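Periplasmic solute binding protein (Pectobacterium atrosepticum, PDB 4RY1) probably binds a sugar in the periplasm and delivers it to an ABC-type transporter. Local coordinates at residues Tyr156-Val161 / His216-Gln221; Arg118-Lys124 / Val265-Phe271; Asp250-Tyr254 / Asn345-Tyr351. All coordinates share one frame; numbering follows the deposited sequence. Where two conformers were deposited one is given.

Contact 1. Residues Tyr156-Val161 / His216-Gln221; sequences YYPLGV and HVIPDQ
The ring of Tyr157 is held between the imidazole of His216 on one face and the pyrrolidine of Pro219 on the other. Its CB lies beside the carbonyl oxygen of Val217, and because CG stands anti to the carbonyl carbon (chi1 -62°) the ring runs out across the 216-221 segment. CG and CD1 come under Pro219 CG, which sits 3.5 Å from the ring centroid and almost on the ring normal, a CH-pi contact over the centre of the face. CD2 reaches the backbone, 3.4 Å from Pro219 N. On the opposite face CE2 lies over the middle of the His216 ring, 3.4 Å from its NE2, in an offset stack with centroids 4.0 Å apart and planes only 8° from parallel. At the tip, OH is hydrogen-bonded to a water, which in turn accepts from Asp220 N.

Both segments are loops in one lobe of the periplasmic binding protein fold: 156-161 follows helix 138-152, and His216, just past helix 199-214, closes it off in a Schellman motif with positive phi, while Asp220 is the N-cap of helix 221-225, its OD1 taking Tyr223 N. Tyr223 also meets Tyr157 edge-to-face.

Beyond the ring the loops run close at backbone level. Leu159 N gives a weak hydrogen bond to Val217 O, 3.1 Å long and bent to 135° at the hydrogen, and Ile218 CA-H points at Leu159 O. The side chains of Leu159 and Ile218 run alongside each other, Leu159 CD2 3.7 Å from Ile218 CG2. Farther along, Val161 CG2 touches Ile218 CD1 at 4.2 Å.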
loop_
_atom_site.group_PDB
_atom_site.type_symbol
_atom_site.label_atom_id
_atom_site.label_comp_id
_atom_site.label_asym_id
_atom_site.label_seq_id
_atom_site.Cartn_x
_atom_site.Cartn_y
_atom_site.Cartn_z
ATOM N N TYR A 156 -5.670 -22.642 -11.771
ATOM C CA TYR A 156 -4.610 -22.389 -10.789
ATOM C C TYR A 156 -3.497 -21.505 -11.302
ATOM O O TYR A 156 -2.946 -21.748 -12.369
ATOM C CB TYR A 156 -4.019 -23.724 -10.339
ATOM C CG TYR A 156 -5.002 -24.477 -9.468
ATOM C CD1 TYR A 156 -5.986 -25.296 -10.018
ATOM C CD2 TYR A 156 -4.974 -24.331 -8.089
ATOM C CE1 TYR A 156 -6.905 -25.963 -9.207
ATOM C CE2 TYR A 156 -5.881 -24.975 -7.275
ATOM C CZ TYR A 156 -6.845 -25.795 -7.832
ATOM O OH TYR A 156 -7.740 -26.447 -7.008
ATOM N N TYR A 157 -3.138 -20.507 -10.490
ATOM C CA TYR A 157 -2.136 -19.511 -10.873
ATOM C C TYR A 157 -1.196 -19.227 -9.709
ATOM O O TYR A 157 -1.646 -19.136 -8.565
ATOM C CB TYR A 157 -2.794 -18.180 -11.257
ATOM C CG TYR A 157 -3.731 -18.220 -12.447
ATOM C CD1 TYR A 157 -5.042 -18.646 -12.302
ATOM C CD2 TYR A 157 -3.310 -17.821 -13.705
ATOM C CE1 TYR A 157 -5.915 -18.668 -13.383
ATOM C CE2 TYR A 157 -4.172 -17.837 -14.802
ATOM C CZ TYR A 157 -5.473 -18.268 -14.632
ATOM O OH TYR A 157 -6.316 -18.248 -15.705
ATOM N N PRO A 158 0.091 -19.021 -10.010
ATOM C CA PRO A 158 1.058 -18.584 -8.992
ATOM C C PRO A 158 0.664 -17.329 -8.217
ATOM O O PRO A 158 0.963 -17.206 -7.020
ATOM C CB PRO A 158 2.315 -18.295 -9.831
ATOM C CG PRO A 158 2.231 -19.293 -10.930
ATOM C CD PRO A 158 0.775 -19.372 -11.277
ATOM N N LEU A 159 0.013 -16.416 -8.924
ATOM C CA LEU A 159 -0.181 -15.042 -8.460
ATOM C C LEU A 159 -1.505 -14.471 -8.963
ATOM O O LEU A 159 -1.858 -14.654 -10.130
ATOM C CB LEU A 159 0.990 -14.208 -8.992
ATOM C CG LEU A 159 1.106 -12.726 -8.666
ATOM C CD1 LEU A 159 1.202 -12.548 -7.167
ATOM C CD2 LEU A 159 2.288 -12.080 -9.392
ATOM N N GLY A 160 -2.228 -13.774 -8.080
ATOM C CA GLY A 160 -3.423 -13.029 -8.469
ATOM C C GLY A 160 -3.127 -11.552 -8.635
ATOM O O GLY A 160 -1.984 -11.095 -8.604
ATOM N N VAL A 161 -4.203 -10.815 -8.863
ATOM C CA VAL A 161 -4.185 -9.391 -9.060
ATOM C C VAL A 161 -5.117 -8.855 -7.988
ATOM O O VAL A 161 -6.302 -9.180 -7.970
ATOM C CB VAL A 161 -4.672 -9.019 -10.467
ATOM C CG1 VAL A 161 -4.719 -7.514 -10.673
ATOM C CG2 VAL A 161 -3.757 -9.650 -11.524
ATOM N N HIS A 216 0.901 -17.878 -17.832
ATOM C CA HIS A 216 -0.019 -18.374 -16.798
ATOM C C HIS A 216 0.487 -18.086 -15.380
ATOM O O HIS A 216 0.221 -18.840 -14.449
ATOM C CB HIS A 216 -0.318 -19.880 -16.979
ATOM C CG HIS A 216 -1.675 -20.311 -16.489
ATOM N ND1 HIS A 216 -1.904 -20.791 -15.216
ATOM C CD2 HIS A 216 -2.872 -20.357 -17.125
ATOM C CE1 HIS A 216 -3.184 -21.097 -15.084
ATOM N NE2 HIS A 216 -3.792 -20.846 -16.229
ATOM N N VAL A 217 1.205 -16.976 -15.211
ATOM C CA VAL A 217 1.589 -16.564 -13.852
ATOM C C VAL A 217 0.422 -15.884 -13.142
ATOM O O VAL A 217 0.136 -16.168 -11.992
ATOM C CB VAL A 217 2.829 -15.657 -13.842
ATOM C CG1 VAL A 217 3.154 -15.235 -12.413
ATOM C CG2 VAL A 217 4.014 -16.411 -14.403
ATOM N N ILE A 218 -0.218 -14.970 -13.855
ATOM C CA ILE A 218 -1.419 -14.292 -13.380
ATOM C C ILE A 218 -2.564 -14.497 -14.361
ATOM O O ILE A 218 -2.333 -14.677 -15.549
ATOM C CB ILE A 218 -1.205 -12.767 -13.205
ATOM C CG1 ILE A 218 -1.044 -12.056 -14.547
ATOM C CG2 ILE A 218 -0.047 -12.482 -12.242
ATOM C CD1 ILE A 218 -0.846 -10.565 -14.422
ATOM N N PRO A 219 -3.814 -14.449 -13.882
ATOM C CA PRO A 219 -4.929 -14.410 -14.824
ATOM C C PRO A 219 -5.037 -13.075 -15.523
ATOM O O PRO A 219 -4.547 -12.065 -15.017
ATOM C CB PRO A 219 -6.164 -14.597 -13.941
ATOM C CG PRO A 219 -5.650 -15.058 -12.617
ATOM C CD PRO A 219 -4.299 -14.392 -12.498
ATOM N N ASP A 220 -5.703 -13.072 -16.667
ATOM C CA ASP A 220 -5.885 -11.853 -17.443
ATOM C C ASP A 220 -7.072 -11.031 -16.955
ATOM O O ASP A 220 -7.754 -11.402 -15.996
ATOM C CB ASP A 220 -5.941 -12.175 -18.948
ATOM C CG ASP A 220 -7.226 -12.843 -19.377
ATOM O OD1 ASP A 220 -8.154 -13.002 -18.562
ATOM O OD2 ASP A 220 -7.293 -13.228 -20.558
ATOM N N GLN A 221 -7.316 -9.909 -17.610
ATOM C CA GLN A 221 -8.377 -9.014 -17.151
ATOM C C GLN A 221 -9.783 -9.538 -17.494
ATOM O O GLN A 221 -10.765 -9.134 -16.856
ATOM C CB GLN A 221 -8.184 -7.594 -17.656
ATOM C CG GLN A 221 -6.990 -6.922 -17.013
ATOM C CD GLN A 221 -7.349 -6.447 -15.630
ATOM O OE1 GLN A 221 -8.149 -5.521 -15.490
ATOM N NE2 GLN A 221 -6.795 -7.082 -14.606
HETATM O O HOH W 1 -6.909 -15.830 -17.315
#

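Contact 2. Residues Arg118-Lys124 / Val265-Phe271; sequences RSMIYNK and VLETGPF. With GOL (glycerol), chain D.
Tyr122 lays the CD2-CE2 side of its ring against Gly269, both atoms 3.7 Å from Gly269 CA, and Pro270 CD comes in at the ring edge. The two chains are antiparallel strands, 107-123 and 266-268, of the mixed sheet of this periplasmic binding protein fold. Tyr122 and Glu267 form the hydrogen-bonded pair, with Tyr122 N to Glu267 O at 2.9 Å and 168°, and Glu267 N returning a bond to Tyr122 O. Gly269 N approaches Met120 O from above its carbonyl plane, and a water joins that oxygen to the hydroxyls of Ser119 and Thr268. On the face bearing Ile121 and Leu266, Ile121 CG2 meets Leu266 CB at 3.9 Å, the two side chains at about a right angle.

Past the last strand pair, Lys124 N bonds to Val265 O. Lys124 swings CG away from its own amide nitrogen (chi1 176°), which lays the chain obliquely beside Glu267, its CD 3.7 Å from Glu267 OE2. The charged ends do not meet: NZ pairs with Asp128, and Tyr134 OH bonds to Glu267 OE1. A glycerol, probably from the crystallisation liquor, spans the interval, its O1 accepting from Lys124 NZ at 2.9 Å and donating to Glu267 OE1 at 2.8 Å.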
loop_
_atom_site.group_PDB
_atom_site.type_symbol
_atom_site.label_atom_id
_atom_site.label_comp_id
_atom_site.label_asym_id
_atom_site.label_seq_id
_atom_site.Cartn_x
_atom_site.Cartn_y
_atom_site.Cartn_z
ATOM N N ARG A 118 5.874 -3.602 -0.225
ATOM C CA ARG A 118 5.305 -4.630 -1.099
ATOM C C ARG A 118 6.112 -5.933 -0.949
ATOM O O ARG A 118 7.339 -5.922 -1.037
ATOM C CB ARG A 118 5.370 -4.219 -2.572
ATOM C CG ARG A 118 4.447 -3.108 -3.028
ATOM C CD ARG A 118 3.025 -3.596 -3.193
ATOM N NE ARG A 118 2.147 -2.570 -3.755
ATOM C CZ ARG A 118 0.871 -2.742 -4.053
ATOM N NH1 ARG A 118 0.271 -3.906 -3.885
ATOM N NH2 ARG A 118 0.166 -1.711 -4.499
ATOM N N SER A 119 5.433 -7.053 -0.750
ATOM C CA SER A 119 6.099 -8.349 -0.716
ATOM C C SER A 119 5.123 -9.437 -1.155
ATOM O O SER A 119 3.923 -9.224 -1.236
ATOM C CB SER A 119 6.726 -8.604 0.647
ATOM O OG SER A 119 5.760 -8.566 1.682
ATOM N N MET A 120 5.673 -10.580 -1.539
ATOM C CA MET A 120 4.849 -11.715 -1.916
ATOM C C MET A 120 4.296 -12.474 -0.716
ATOM O O MET A 120 5.023 -12.813 0.225
ATOM C CB MET A 120 5.654 -12.666 -2.786
ATOM C CG MET A 120 5.880 -12.116 -4.173
ATOM S SD MET A 120 4.384 -11.910 -5.173
ATOM C CE MET A 120 5.195 -11.590 -6.739
ATOM N N ILE A 121 3.013 -12.787 -0.792
ATOM C CA ILE A 121 2.325 -13.651 0.152
ATOM C C ILE A 121 1.856 -14.828 -0.711
ATOM O O ILE A 121 1.186 -14.632 -1.714
ATOM C CB ILE A 121 1.138 -12.935 0.826
ATOM C CG1 ILE A 121 1.646 -11.717 1.589
ATOM C CG2 ILE A 121 0.380 -13.897 1.728
ATOM C CD1 ILE A 121 2.397 -12.090 2.835
ATOM N N TYR A 122 2.222 -16.044 -0.328
ATOM C CA TYR A 122 1.910 -17.230 -1.100
ATOM C C TYR A 122 1.081 -18.212 -0.306
ATOM O O TYR A 122 1.220 -18.317 0.913
ATOM C CB TYR A 122 3.195 -17.923 -1.549
ATOM C CG TYR A 122 4.054 -17.189 -2.545
ATOM C CD1 TYR A 122 3.522 -16.717 -3.752
ATOM C CD2 TYR A 122 5.430 -17.016 -2.322
ATOM C CE1 TYR A 122 4.330 -16.096 -4.699
ATOM C CE2 TYR A 122 6.240 -16.392 -3.264
ATOM C CZ TYR A 122 5.702 -15.924 -4.443
ATOM O OH TYR A 122 6.501 -15.326 -5.405
ATOM N N ASN A 123 0.255 -18.962 -1.034
ATOM C CA ASN A 123 -0.517 -20.064 -0.479
ATOM C C ASN A 123 0.336 -21.325 -0.573
ATOM O O ASN A 123 0.502 -21.929 -1.642
ATOM C CB ASN A 123 -1.832 -20.262 -1.225
ATOM C CG ASN A 123 -2.724 -21.288 -0.551
ATOM O OD1 ASN A 123 -2.237 -22.332 -0.110
ATOM N ND2 ASN A 123 -4.017 -20.987 -0.430
ATOM N N LYS A 124 0.898 -21.689 0.565
ATOM C CA LYS A 124 1.853 -22.801 0.626
ATOM C C LYS A 124 1.290 -24.103 0.057
ATOM O O LYS A 124 1.966 -24.836 -0.667
ATOM C CB LYS A 124 2.285 -23.035 2.067
ATOM C CG LYS A 124 3.203 -24.236 2.243
ATOM C CD LYS A 124 3.539 -24.455 3.719
ATOM C CE LYS A 124 4.074 -25.842 4.029
ATOM N NZ LYS A 124 5.344 -26.079 3.303
ATOM N N VAL A 265 -2.770 -21.950 4.739
ATOM C CA VAL A 265 -1.426 -21.522 5.134
ATOM C C VAL A 265 -0.892 -20.523 4.117
ATOM O O VAL A 265 -0.552 -20.900 2.988
ATOM C CB VAL A 265 -0.440 -22.703 5.254
ATOM C CG1 VAL A 265 0.962 -22.189 5.596
ATOM C CG2 VAL A 265 -0.921 -23.699 6.309
ATOM N N LEU A 266 -0.825 -19.264 4.553
ATOM C CA LEU A 266 -0.191 -18.180 3.803
ATOM C C LEU A 266 1.196 -17.899 4.407
ATOM O O LEU A 266 1.343 -17.870 5.628
ATOM C CB LEU A 266 -1.054 -16.916 3.831
ATOM C CG LEU A 266 -2.415 -17.039 3.131
ATOM C CD1 LEU A 266 -3.148 -15.717 3.235
ATOM C CD2 LEU A 266 -2.344 -17.478 1.669
ATOM N N GLU A 267 2.185 -17.695 3.540
ATOM C CA GLU A 267 3.564 -17.436 3.936
ATOM C C GLU A 267 4.195 -16.289 3.165
ATOM O O GLU A 267 3.872 -16.023 2.010
ATOM C CB GLU A 267 4.444 -18.673 3.712
ATOM C CG GLU A 267 3.995 -19.934 4.409
ATOM C CD GLU A 267 5.005 -21.058 4.240
ATOM O OE1 GLU A 267 5.446 -21.312 3.091
ATOM O OE2 GLU A 267 5.355 -21.680 5.269
ATOM N N THR A 268 5.131 -15.622 3.830
ATOM C CA THR A 268 5.961 -14.613 3.201
ATOM C C THR A 268 6.934 -15.306 2.227
ATOM O O THR A 268 7.536 -16.318 2.570
ATOM C CB THR A 268 6.704 -13.753 4.259
ATOM O OG1 THR A 268 7.394 -12.674 3.617
ATOM C CG2 THR A 268 7.686 -14.571 5.062
ATOM N N GLY A 269 7.039 -14.776 1.014
ATOM C CA GLY A 269 7.853 -15.359 -0.054
ATOM C C GLY A 269 9.100 -14.544 -0.390
ATOM O O GLY A 269 9.192 -13.366 -0.067
ATOM N N PRO A 270 10.079 -15.164 -1.056
ATOM C CA PRO A 270 11.293 -14.443 -1.430
ATOM C C PRO A 270 11.053 -13.187 -2.247
ATOM O O PRO A 270 10.094 -13.086 -3.003
ATOM C CB PRO A 270 12.069 -15.471 -2.261
ATOM C CG PRO A 270 11.511 -16.780 -1.854
ATOM C CD PRO A 270 10.067 -16.528 -1.591
ATOM N N PHE A 271 11.963 -12.235 -2.064
ATOM C CA PHE A 271 11.974 -11.028 -2.853
ATOM C C PHE A 271 12.606 -11.320 -4.205
ATOM O O PHE A 271 13.822 -11.440 -4.341
ATOM C CB PHE A 271 12.690 -9.912 -2.113
ATOM C CG PHE A 271 11.873 -9.371 -0.987
ATOM C CD1 PHE A 271 11.833 -10.028 0.225
ATOM C CD2 PHE A 271 11.109 -8.256 -1.153
ATOM C CE1 PHE A 271 11.059 -9.564 1.267
ATOM C CE2 PHE A 271 10.308 -7.793 -0.117
ATOM C CZ PHE A 271 10.304 -8.434 1.101
HETATM C C1 GOL D . 7.783 -23.284 1.644
HETATM O O1 GOL D . 6.795 -23.664 2.600
HETATM C C2 GOL D . 7.821 -24.278 0.482
HETATM O O2 GOL D . 6.843 -25.313 0.647
HETATM C C3 GOL D . 7.600 -23.521 -0.823
HETATM O O3 GOL D . 8.902 -23.281 -1.399
HETATM O O HOH W 2 5.579 -11.173 2.464
HETATM O O HOH W 3 8.627 -10.882 -1.271
HETATM O O HOH W 4 8.970 -15.203 -4.395
HETATM O O HOH W 5 -3.377 -23.166 2.211
#

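Contact 3. Residues Asp250-Tyr254 / Asn345-Tyr351; sequences DSAIY and NLLANAY
Tyr254 and Asn345 meet at about a right angle, the amide plane turned 43° from the phenol ring. Asn345 ND2 comes up to the ring edge and donates to Tyr254 OH at 2.9 Å, with 166° at the hydrogen; the hydroxyl oxygen lies close to the amide plane. The same amide works in two directions. With its CG anti to the backbone N, Asn345 turns OD1 back over the first turn of its own helix, where it accepts from Ala348 N at 3.0 Å as the N-cap. The capping bond and the bond to Tyr254 together restrict rotation of the amide.

Leu347 stands across both Tyr254 and Asp250, each time nearly perpendicular. Its CB packs on Tyr254 CE1 at 3.8 Å, while CD1 reaches Asp250 O at 3.4 Å and borders the carboxylate. That carboxylate is set obliquely to Tyr351, its plane 65° from the ring plane, with OD2 near Tyr351 CA. Its oxygens are held by strand 107-123: OD1 by Thr116 OG1 and OD2 by Ser117 N.

Ile253 makes the apolar part of the contact. Its CG2 crosses Leu346 at about a right angle, touching CD2 at 3.7 Å, whereas CD1 presses on Ala350 CB at 3.5 Å, tighter than usual carbon contact.

The start of helix 253-257, with the turn leading into it, and helix 346-356 meet on the mixed sheet: Ile253 and Leu346 both reach Ile121 of strand 107-123, and Leu346 and Ala350 continue onto Leu266 and Thr268 of strand 266-268.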
loop_
_atom_site.group_PDB
_atom_site.type_symbol
_atom_site.label_atom_id
_atom_site.label_comp_id
_atom_site.label_asym_id
_atom_site.label_seq_id
_atom_site.Cartn_x
_atom_site.Cartn_y
_atom_site.Cartn_z
ATOM N N ASP A 250 2.463 -4.968 3.080
ATOM C CA ASP A 250 2.287 -5.811 4.279
ATOM C C ASP A 250 1.133 -5.315 5.173
ATOM O O ASP A 250 0.533 -6.097 5.904
ATOM C CB ASP A 250 3.592 -6.113 5.048
ATOM C CG ASP A 250 4.372 -4.881 5.438
ATOM O OD1 ASP A 250 3.799 -4.026 6.152
ATOM O OD2 ASP A 250 5.572 -4.780 5.070
ATOM N N SER A 251 0.789 -4.027 5.048
ATOM C CA SER A 251 -0.352 -3.432 5.770
ATOM C C SER A 251 -1.718 -3.954 5.285
ATOM O O SER A 251 -2.743 -3.695 5.917
ATOM C CB SER A 251 -0.294 -1.909 5.631
ATOM O OG SER A 251 -0.392 -1.532 4.279
ATOM N N ALA A 252 -1.727 -4.685 4.174
ATOM C CA ALA A 252 -2.952 -5.294 3.635
ATOM C C ALA A 252 -3.096 -6.776 3.968
ATOM O O ALA A 252 -4.099 -7.401 3.649
ATOM C CB ALA A 252 -2.977 -5.139 2.122
ATOM N N ILE A 253 -2.065 -7.357 4.560
ATOM C CA ILE A 253 -2.090 -8.793 4.855
ATOM C C ILE A 253 -3.305 -9.198 5.689
ATOM O O ILE A 253 -3.945 -10.189 5.372
ATOM C CB ILE A 253 -0.770 -9.230 5.527
ATOM C CG1 ILE A 253 0.364 -9.196 4.489
ATOM C CG2 ILE A 253 -0.911 -10.600 6.183
ATOM C CD1 ILE A 253 1.751 -9.319 5.094
ATOM N N TYR A 254 -3.637 -8.426 6.725
ATOM C CA TYR A 254 -4.771 -8.784 7.594
ATOM C C TYR A 254 -6.059 -8.826 6.772
ATOM O O TYR A 254 -6.858 -9.744 6.888
ATOM C CB TYR A 254 -4.908 -7.816 8.779
ATOM C CG TYR A 254 -4.078 -8.171 9.990
ATOM C CD1 TYR A 254 -2.860 -8.830 9.866
ATOM C CD2 TYR A 254 -4.507 -7.834 11.250
ATOM C CE1 TYR A 254 -2.107 -9.160 10.980
ATOM C CE2 TYR A 254 -3.756 -8.155 12.365
ATOM C CZ TYR A 254 -2.552 -8.822 12.219
ATOM O OH TYR A 254 -1.792 -9.187 13.323
ATOM N N ASN A 345 3.203 -14.699 13.263
ATOM C CA ASN A 345 2.347 -13.660 12.718
ATOM C C ASN A 345 2.823 -13.275 11.325
ATOM O O ASN A 345 3.964 -12.870 11.134
ATOM C CB ASN A 345 2.327 -12.451 13.659
ATOM C CG ASN A 345 1.403 -11.371 13.157
ATOM O OD1 ASN A 345 1.735 -10.679 12.201
ATOM N ND2 ASN A 345 0.236 -11.245 13.772
ATOM N N LEU A 346 1.927 -13.410 10.350
ATOM C CA LEU A 346 2.304 -13.235 8.941
ATOM C C LEU A 346 2.753 -11.789 8.624
ATOM O O LEU A 346 3.682 -11.568 7.849
ATOM C CB LEU A 346 1.156 -13.661 8.016
ATOM C CG LEU A 346 1.398 -13.592 6.516
ATOM C CD1 LEU A 346 2.626 -14.379 6.067
ATOM C CD2 LEU A 346 0.157 -14.101 5.807
ATOM N N LEU A 347 2.048 -10.811 9.195
ATOM C CA LEU A 347 2.458 -9.414 9.042
ATOM C C LEU A 347 3.877 -9.182 9.591
ATOM O O LEU A 347 4.721 -8.612 8.931
ATOM C CB LEU A 347 1.437 -8.478 9.683
ATOM C CG LEU A 347 1.910 -7.040 9.995
ATOM C CD1 LEU A 347 2.345 -6.278 8.748
ATOM C CD2 LEU A 347 0.804 -6.307 10.732
ATOM N N ALA A 348 4.137 -9.688 10.799
ATOM C CA ALA A 348 5.446 -9.514 11.409
ATOM C C ALA A 348 6.501 -10.172 10.537
ATOM O O ALA A 348 7.581 -9.642 10.325
ATOM C CB ALA A 348 5.460 -10.136 12.789
ATOM N N ASN A 349 6.174 -11.347 10.029
ATOM C CA ASN A 349 7.138 -12.081 9.203
ATOM C C ASN A 349 7.441 -11.343 7.875
ATOM O O ASN A 349 8.600 -11.195 7.456
ATOM C CB ASN A 349 6.616 -13.499 8.935
ATOM C CG ASN A 349 6.689 -14.393 10.175
ATOM O OD1 ASN A 349 7.541 -14.202 11.035
ATOM N ND2 ASN A 349 5.797 -15.359 10.262
ATOM N N ALA A 350 6.385 -10.850 7.228
ATOM C CA ALA A 350 6.553 -10.077 5.991
ATOM C C ALA A 350 7.327 -8.770 6.209
ATOM O O ALA A 350 8.208 -8.402 5.429
ATOM C CB ALA A 350 5.194 -9.777 5.394
ATOM N N TYR A 351 6.997 -8.089 7.298
ATOM C CA TYR A 351 7.663 -6.823 7.639
ATOM C C TYR A 351 9.154 -7.047 7.952
ATOM O O TYR A 351 10.018 -6.332 7.442
ATOM C CB TYR A 351 6.951 -6.168 8.817
ATOM C CG TYR A 351 7.484 -4.822 9.219
ATOM C CD1 TYR A 351 8.532 -4.709 10.114
ATOM C CD2 TYR A 351 6.912 -3.659 8.693
ATOM C CE1 TYR A 351 9.003 -3.459 10.500
ATOM C CE2 TYR A 351 7.356 -2.419 9.056
ATOM C CZ TYR A 351 8.389 -2.306 9.949
ATOM O OH TYR A 351 8.782 -1.023 10.255
HETATM O O HOH W 6 6.724 -6.731 3.503
#

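How the contacts relate
Strand 107-123, part of contact 2, lies beside both of the other contacts. Contacts 2 and 3 are close neighbours, centres about 10 Å apart: Ile121 CD1 packs on Ile253 CD1 and Leu266 CB on Leu346 CD2, so helices 253-257 and 346-356 cover the face of the sheet that bears Ile121 and Leu266. Contact 1 lies about 15 Å from contact 2, touching it where Pro158 O approaches Tyr122 CD1 at 4.2 Å, and about 22 Å from contact 3. Along the chain, both segments of contact 1 fall between those of contact 2, whereas contacts 2 and 3 interleave. Contacts 2 and 3 thus bring the later helix 346-356 onto a strand pair, while contact 1 joins two interhelical loops.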